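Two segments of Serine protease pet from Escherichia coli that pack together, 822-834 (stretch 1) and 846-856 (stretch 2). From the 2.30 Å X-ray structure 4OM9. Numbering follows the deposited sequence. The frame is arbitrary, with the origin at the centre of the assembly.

Stretch 1 (822-834) TGSMVLFNGGKNI
Stretch 2, residues 846-856: SNSAFVMRTNT

The two stretches run side by side in the same direction, with a constant offset of 24 residues from Thr-822 opposite Ser-846 to Phe-828 opposite Met-852. CA-CA distances in this register range from 4.5 Å, between Leu-827 CA and Val-851 CA, to 5.5 Å, between Phe-828 CA and Met-852 CA. The closest pair, Leu-827 and Val-851, has its backbones joined in a single beta bridge. Val-851 supplies both of its hydrogen bonds: its N donates to Val-826 O at 3.2 Å, and its O accepts a weak bond from Phe-828 N at 3.0 Å. Two CA-H...O contacts accompany them, Phe-850 CA to Val-826 O at 3.3 Å and Leu-827 CA to Val-851 O at 3.4 Å.

Beyond Phe-828 the register is lost. The peptide bond between Asn-829 and Gly-830 is cis. A type II turn follows from Gly-831 to Ile-834, closed by Ile-834 N to Gly-831 O at 2.9 Å. Gly-823 has phi/psi of 134/-170, angles that call for glycine.

Several apolar side chains meet along the paired region. Met-825 CB lies 3.8 Å from Ala-849 CB; the rest of the methionine side chain is not modelled. Val-826 CG1 approaches Phe-850 CE1 at 3.4 Å. Phe-850 starts away from stretch 1, but its ring end comes nearer. Phe-828 points toward stretch 2, with chi1 -87° and chi2 88°. Its CD1 is 4.3 Å from Met-852 CG.

Arg-853 has the largest covered area, 106 Å². Its CA-to-CB bond points toward stretch 1, and the side chain has chi1 to chi3 m, t, m and chi4 159°. One guanidinium face lies against the backbone: Gly-830 CA is 3.2 Å from Arg-853 NH1. At the guanidinium edge, Arg-853 NH2 donates a weak hydrogen bond to Gly-831 O at 3.3 Å. The arginine thus reaches the turn after the backbone pairing has ended.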

ATOM      1  N   THR A 822      16.633  -7.388  40.721  1.00116.73           N
ATOM      2  CA  THR A 822      16.507  -8.831  40.864  1.00117.77           C
ATOM      3  C   THR A 822      17.509  -9.514  39.933  1.00115.32           C
ATOM      4  O   THR A 822      17.193  -9.839  38.784  1.00112.45           O
ATOM      5  CB  THR A 822      15.078  -9.325  40.543  1.00119.98           C
ATOM      6  OG1 THR A 822      14.185  -8.209  40.431  1.00124.23           O
ATOM      7  CG2 THR A 822      14.580 -10.273  41.631  1.00124.15           C
ATOM      8  N   GLY A 823      18.729  -9.713  40.425  1.00101.19           N
ATOM      9  CA  GLY A 823      19.745 -10.395  39.647  1.00100.91           C
ATOM     10  C   GLY A 823      21.100  -9.722  39.658  1.00101.77           C
ATOM     11  O   GLY A 823      21.331  -8.793  40.429  1.00103.22           O
ATOM     12  N   SER A 824      21.994 -10.196  38.794  1.00124.41           N
ATOM     13  CA  SER A 824      23.363  -9.685  38.714  1.00129.20           C
ATOM     14  C   SER A 824      23.383  -8.175  38.476  1.00123.42           C
ATOM     15  O   SER A 824      22.487  -7.639  37.825  1.00118.77           O
ATOM     16  CB  SER A 824      24.134 -10.403  37.606  1.00125.76           C
ATOM     17  OG  SER A 824      24.103 -11.808  37.791  1.00134.77           O
ATOM     18  N   MET A 825      24.397  -7.491  39.003  1.00106.94           N
ATOM     19  CA  MET A 825      24.370  -6.031  39.001  1.00103.80           C
ATOM     20  C   MET A 825      25.724  -5.304  38.988  1.00102.72           C
ATOM     21  O   MET A 825      26.761  -5.877  38.668  1.00 97.03           O
ATOM     22  CB  MET A 825      23.567  -5.542  40.208  1.00105.18           C
ATOM     23  N   VAL A 826      25.672  -4.034  39.387  1.00117.30           N
ATOM     24  CA  VAL A 826      26.657  -3.007  39.039  1.00114.39           C
ATOM     25  C   VAL A 826      28.066  -3.165  39.615  1.00116.43           C
ATOM     26  O   VAL A 826      28.254  -3.709  40.702  1.00125.13           O
ATOM     27  CB  VAL A 826      26.099  -1.606  39.453  1.00110.23           C
ATOM     28  CG1 VAL A 826      24.849  -1.764  40.293  1.00111.39           C
ATOM     29  CG2 VAL A 826      27.124  -0.763  40.193  1.00112.61           C
ATOM     30  N   LEU A 827      29.050  -2.699  38.845  1.00 84.44           N
ATOM     31  CA  LEU A 827      30.397  -2.440  39.346  1.00 86.83           C
ATOM     32  C   LEU A 827      30.833  -1.031  38.944  1.00 84.17           C
ATOM     33  O   LEU A 827      30.134  -0.357  38.188  1.00 81.77           O
ATOM     34  CB  LEU A 827      31.397  -3.468  38.817  1.00 89.41           C
ATOM     35  CG  LEU A 827      31.605  -3.508  37.306  1.00 84.92           C
ATOM     36  CD1 LEU A 827      33.059  -3.780  36.972  1.00 82.16           C
ATOM     37  CD2 LEU A 827      30.713  -4.571  36.694  1.00 90.67           C
ATOM     38  N   PHE A 828      31.982  -0.589  39.453  1.00 94.88           N
ATOM     39  CA  PHE A 828      32.525   0.729  39.116  1.00 90.72           C
ATOM     40  C   PHE A 828      33.749   0.648  38.201  1.00 91.29           C
ATOM     41  O   PHE A 828      34.556  -0.278  38.302  1.00 94.43           O
ATOM     42  CB  PHE A 828      32.879   1.506  40.389  1.00 89.80           C
ATOM     43  CG  PHE A 828      31.729   2.288  40.953  1.00 88.66           C
ATOM     44  CD1 PHE A 828      30.847   1.702  41.849  1.00 87.24           C
ATOM     45  CD2 PHE A 828      31.522   3.608  40.578  1.00 86.42           C
ATOM     46  CE1 PHE A 828      29.786   2.421  42.368  1.00 87.55           C
ATOM     47  CE2 PHE A 828      30.461   4.331  41.089  1.00 82.85           C
ATOM     48  CZ  PHE A 828      29.590   3.737  41.984  1.00 84.83           C
ATOM     49  N   ASN A 829      33.878   1.638  37.322  1.00120.32           N
ATOM     50  CA  ASN A 829      34.957   1.700  36.340  1.00122.26           C
ATOM     51  C   ASN A 829      34.838   2.976  35.521  1.00123.60           C
ATOM     52  O   ASN A 829      33.779   3.249  34.977  1.00125.82           O
ATOM     53  CB  ASN A 829      34.921   0.478  35.416  1.00125.81           C
ATOM     54  CG  ASN A 829      35.864   0.606  34.240  1.00128.81           C
ATOM     55  OD1 ASN A 829      37.073   0.440  34.379  1.00130.69           O
ATOM     56  ND2 ASN A 829      35.310   0.890  33.067  1.00132.48           N
ATOM     57  N   GLY A 830      35.912   3.750  35.410  1.00121.84           N
ATOM     58  CA  GLY A 830      37.196   3.397  35.969  1.00124.18           C
ATOM     59  C   GLY A 830      38.202   4.500  35.718  1.00121.72           C
ATOM     60  O   GLY A 830      39.348   4.233  35.358  1.00128.18           O
ATOM     61  N   GLY A 831      37.764   5.744  35.892  1.00 86.99           N
ATOM     62  CA  GLY A 831      38.650   6.888  35.768  1.00 94.26           C
ATOM     63  C   GLY A 831      39.881   6.802  36.657  1.00 95.61           C
ATOM     64  O   GLY A 831      39.812   6.319  37.795  1.00 93.40           O
ATOM     65  N   LYS A 832      41.012   7.276  36.135  1.00110.93           N
ATOM     66  CA  LYS A 832      42.298   7.214  36.834  1.00111.00           C
ATOM     67  C   LYS A 832      42.255   7.912  38.179  1.00112.06           C
ATOM     68  O   LYS A 832      42.475   9.121  38.262  1.00114.36           O
ATOM     69  CB  LYS A 832      43.400   7.827  35.965  1.00106.70           C
ATOM     70  CG  LYS A 832      44.364   6.809  35.371  1.00101.16           C
ATOM     71  CD  LYS A 832      43.636   5.570  34.863  1.00104.22           C
ATOM     72  CE  LYS A 832      42.752   5.871  33.660  1.00 94.54           C
ATOM     73  NZ  LYS A 832      41.813   4.751  33.384  1.00 92.79           N
ATOM     74  N   ASN A 833      41.984   7.134  39.225  1.00 90.25           N
ATOM     75  CA  ASN A 833      41.777   7.664  40.568  1.00 93.44           C
ATOM     76  C   ASN A 833      40.649   8.692  40.563  1.00 91.60           C
ATOM     77  O   ASN A 833      40.669   9.658  41.325  1.00 92.23           O
ATOM     78  CB  ASN A 833      43.067   8.279  41.125  1.00 95.80           C
ATOM     79  CG  ASN A 833      43.665   7.469  42.270  1.00 95.81           C
ATOM     80  OD1 ASN A 833      43.364   6.287  42.447  1.00 97.50           O
ATOM     81  ND2 ASN A 833      44.527   8.108  43.049  1.00 98.46           N
ATOM     82  N   ILE A 834      39.671   8.475  39.687  1.00109.54           N
ATOM     83  CA  ILE A 834      38.504   9.346  39.583  1.00106.78           C
ATOM     84  C   ILE A 834      37.270   8.588  40.058  1.00105.67           C
ATOM     85  O   ILE A 834      36.737   7.735  39.352  1.00107.36           O
ATOM     86  CB  ILE A 834      38.298   9.854  38.141  1.00 99.98           C
ATOM     87  CG1 ILE A 834      39.632  10.327  37.557  1.00101.64           C
ATOM     88  CG2 ILE A 834      37.270  10.974  38.116  1.00 96.03           C
ATOM     89  CD1 ILE A 834      39.537  10.891  36.163  1.00 99.25           C
ATOM     90  N   SER A 846      17.253  -7.024  45.036  1.00121.46           N
ATOM     91  CA  SER A 846      16.843  -8.327  45.545  1.00121.10           C
ATOM     92  C   SER A 846      17.930  -9.385  45.437  1.00123.51           C
ATOM     93  O   SER A 846      17.682 -10.555  45.745  1.00124.39           O
ATOM     94  CB  SER A 846      15.586  -8.815  44.816  1.00120.51           C
ATOM     95  OG  SER A 846      15.240 -10.137  45.216  1.00120.78           O
ATOM     96  N   ASN A 847      19.127  -8.981  45.006  1.00114.69           N
ATOM     97  CA  ASN A 847      20.272  -9.899  44.974  1.00117.69           C
ATOM     98  C   ASN A 847      21.617  -9.232  44.710  1.00118.16           C
ATOM     99  O   ASN A 847      21.802  -8.038  44.975  1.00113.78           O
ATOM    100  CB  ASN A 847      20.039 -10.988  43.919  1.00118.54           C
ATOM    101  CG  ASN A 847      20.582 -12.341  44.331  1.00124.33           C
ATOM    102  OD1 ASN A 847      21.747 -12.654  44.083  1.00125.84           O
ATOM    103  ND2 ASN A 847      19.737 -13.153  44.963  1.00121.48           N
ATOM    104  N   SER A 848      22.523 -10.029  44.151  1.00154.22           N
ATOM    105  CA  SER A 848      23.963  -9.818  44.225  1.00157.21           C
ATOM    106  C   SER A 848      24.521  -8.560  43.561  1.00153.21           C
ATOM    107  O   SER A 848      23.793  -7.798  42.923  1.00149.43           O
ATOM    108  CB  SER A 848      24.654 -11.040  43.623  1.00158.98           C
ATOM    109  OG  SER A 848      24.231 -11.258  42.296  1.00151.05           O
ATOM    110  N   ALA A 849      25.823  -8.365  43.773  1.00134.71           N
ATOM    111  CA  ALA A 849      26.688  -7.483  42.984  1.00134.40           C
ATOM    112  C   ALA A 849      26.612  -5.992  43.320  1.00134.03           C
ATOM    113  O   ALA A 849      25.555  -5.370  43.215  1.00130.51           O
ATOM    114  CB  ALA A 849      26.412  -7.685  41.511  1.00131.88           C
ATOM    115  N   PHE A 850      27.766  -5.439  43.699  1.00107.61           N
ATOM    116  CA  PHE A 850      27.943  -4.016  43.989  1.00100.64           C
ATOM    117  C   PHE A 850      29.424  -3.690  44.205  1.00102.13           C
ATOM    118  O   PHE A 850      29.798  -3.159  45.253  1.00109.82           O
ATOM    119  CB  PHE A 850      27.147  -3.612  45.226  1.00102.11           C
ATOM    120  CG  PHE A 850      25.792  -3.056  44.927  1.00103.56           C
ATOM    121  CD1 PHE A 850      25.607  -2.163  43.892  1.00102.19           C
ATOM    122  CD2 PHE A 850      24.698  -3.426  45.691  1.00107.64           C
ATOM    123  CE1 PHE A 850      24.355  -1.648  43.627  1.00 97.14           C
ATOM    124  CE2 PHE A 850      23.446  -2.915  45.429  1.00107.46           C
ATOM    125  CZ  PHE A 850      23.274  -2.027  44.394  1.00101.14           C
ATOM    126  N   VAL A 851      30.266  -4.013  43.226  1.00 93.22           N
ATOM    127  CA  VAL A 851      31.716  -3.866  43.374  1.00 91.99           C
ATOM    128  C   VAL A 851      32.181  -2.418  43.261  1.00 93.03           C
ATOM    129  O   VAL A 851      32.079  -1.804  42.201  1.00 88.77           O
ATOM    130  CB  VAL A 851      32.473  -4.701  42.330  1.00 91.12           C
ATOM    131  N   MET A 852      32.709  -1.887  44.361  1.00103.90           N
ATOM    132  CA  MET A 852      33.131  -0.491  44.431  1.00 94.46           C
ATOM    133  C   MET A 852      34.650  -0.368  44.551  1.00 96.90           C
ATOM    134  O   MET A 852      35.328  -1.318  44.934  1.00106.74           O
ATOM    135  CB  MET A 852      32.445   0.199  45.612  1.00 92.63           C
ATOM    136  CG  MET A 852      30.986  -0.199  45.759  1.00 93.13           C
ATOM    137  SD  MET A 852      29.972   1.048  46.562  1.00110.47           S
ATOM    138  CE  MET A 852      28.355   0.282  46.477  1.00 99.11           C
ATOM    139  N   ARG A 853      35.185   0.801  44.222  1.00113.17           N
ATOM    140  CA  ARG A 853      36.631   0.982  44.222  1.00119.39           C
ATOM    141  C   ARG A 853      37.102   2.002  45.250  1.00125.01           C
ATOM    142  O   ARG A 853      36.328   2.836  45.712  1.00122.41           O
ATOM    143  CB  ARG A 853      37.116   1.412  42.836  1.00117.06           C
ATOM    144  CG  ARG A 853      36.681   0.512  41.700  1.00110.14           C
ATOM    145  CD  ARG A 853      37.284   0.984  40.384  1.00103.16           C
ATOM    146  NE  ARG A 853      37.029   2.402  40.138  1.00102.90           N
ATOM    147  CZ  ARG A 853      37.744   3.161  39.312  1.00 99.12           C
ATOM    148  NH1 ARG A 853      38.770   2.641  38.652  1.00 95.74           N
ATOM    149  NH2 ARG A 853      37.443   4.442  39.152  1.00 96.28           N
ATOM    150  N   THR A 854      38.383   1.905  45.599  1.00116.16           N
ATOM    151  CA  THR A 854      39.096   2.907  46.389  1.00116.02           C
ATOM    152  C   THR A 854      40.581   2.576  46.345  1.00114.56           C
ATOM    153  O   THR A 854      40.953   1.419  46.139  1.00115.40           O
ATOM    154  CB  THR A 854      38.623   2.955  47.846  1.00118.46           C
ATOM    155  OG1 THR A 854      39.390   3.931  48.564  1.00120.53           O
ATOM    156  CG2 THR A 854      38.804   1.601  48.508  1.00121.68           C
ATOM    157  N   ASN A 855      41.434   3.581  46.512  1.00 93.31           N
ATOM    158  CA  ASN A 855      42.867   3.314  46.614  1.00 93.70           C
ATOM    159  C   ASN A 855      43.267   3.020  48.069  1.00 95.26           C
ATOM    160  O   ASN A 855      43.946   2.025  48.323  1.00 95.92           O
ATOM    161  CB  ASN A 855      43.693   4.469  46.024  1.00 93.19           C
ATOM    162  CG  ASN A 855      43.435   5.799  46.711  1.00 93.54           C
ATOM    163  OD1 ASN A 855      42.504   6.525  46.357  1.00 92.94           O
ATOM    164  ND2 ASN A 855      44.278   6.135  47.689  1.00 94.59           N
ATOM    165  N   THR A 856      42.826   3.861  49.006  1.00103.14           N
ATOM    166  CA  THR A 856      43.018   3.633  50.445  1.00106.86           C
ATOM    167  C   THR A 856      42.412   4.741  51.299  1.00105.90           C
ATOM    168  O   THR A 856      41.597   4.481  52.192  1.00100.76           O
ATOM    169  CB  THR A 856      44.514   3.514  50.836  1.00111.44           C
ATOM    170  OG1 THR A 856      45.038   2.267  50.363  1.00113.34           O
ATOM    171  CG2 THR A 856      44.683   3.573  52.358  1.00110.53           C
TER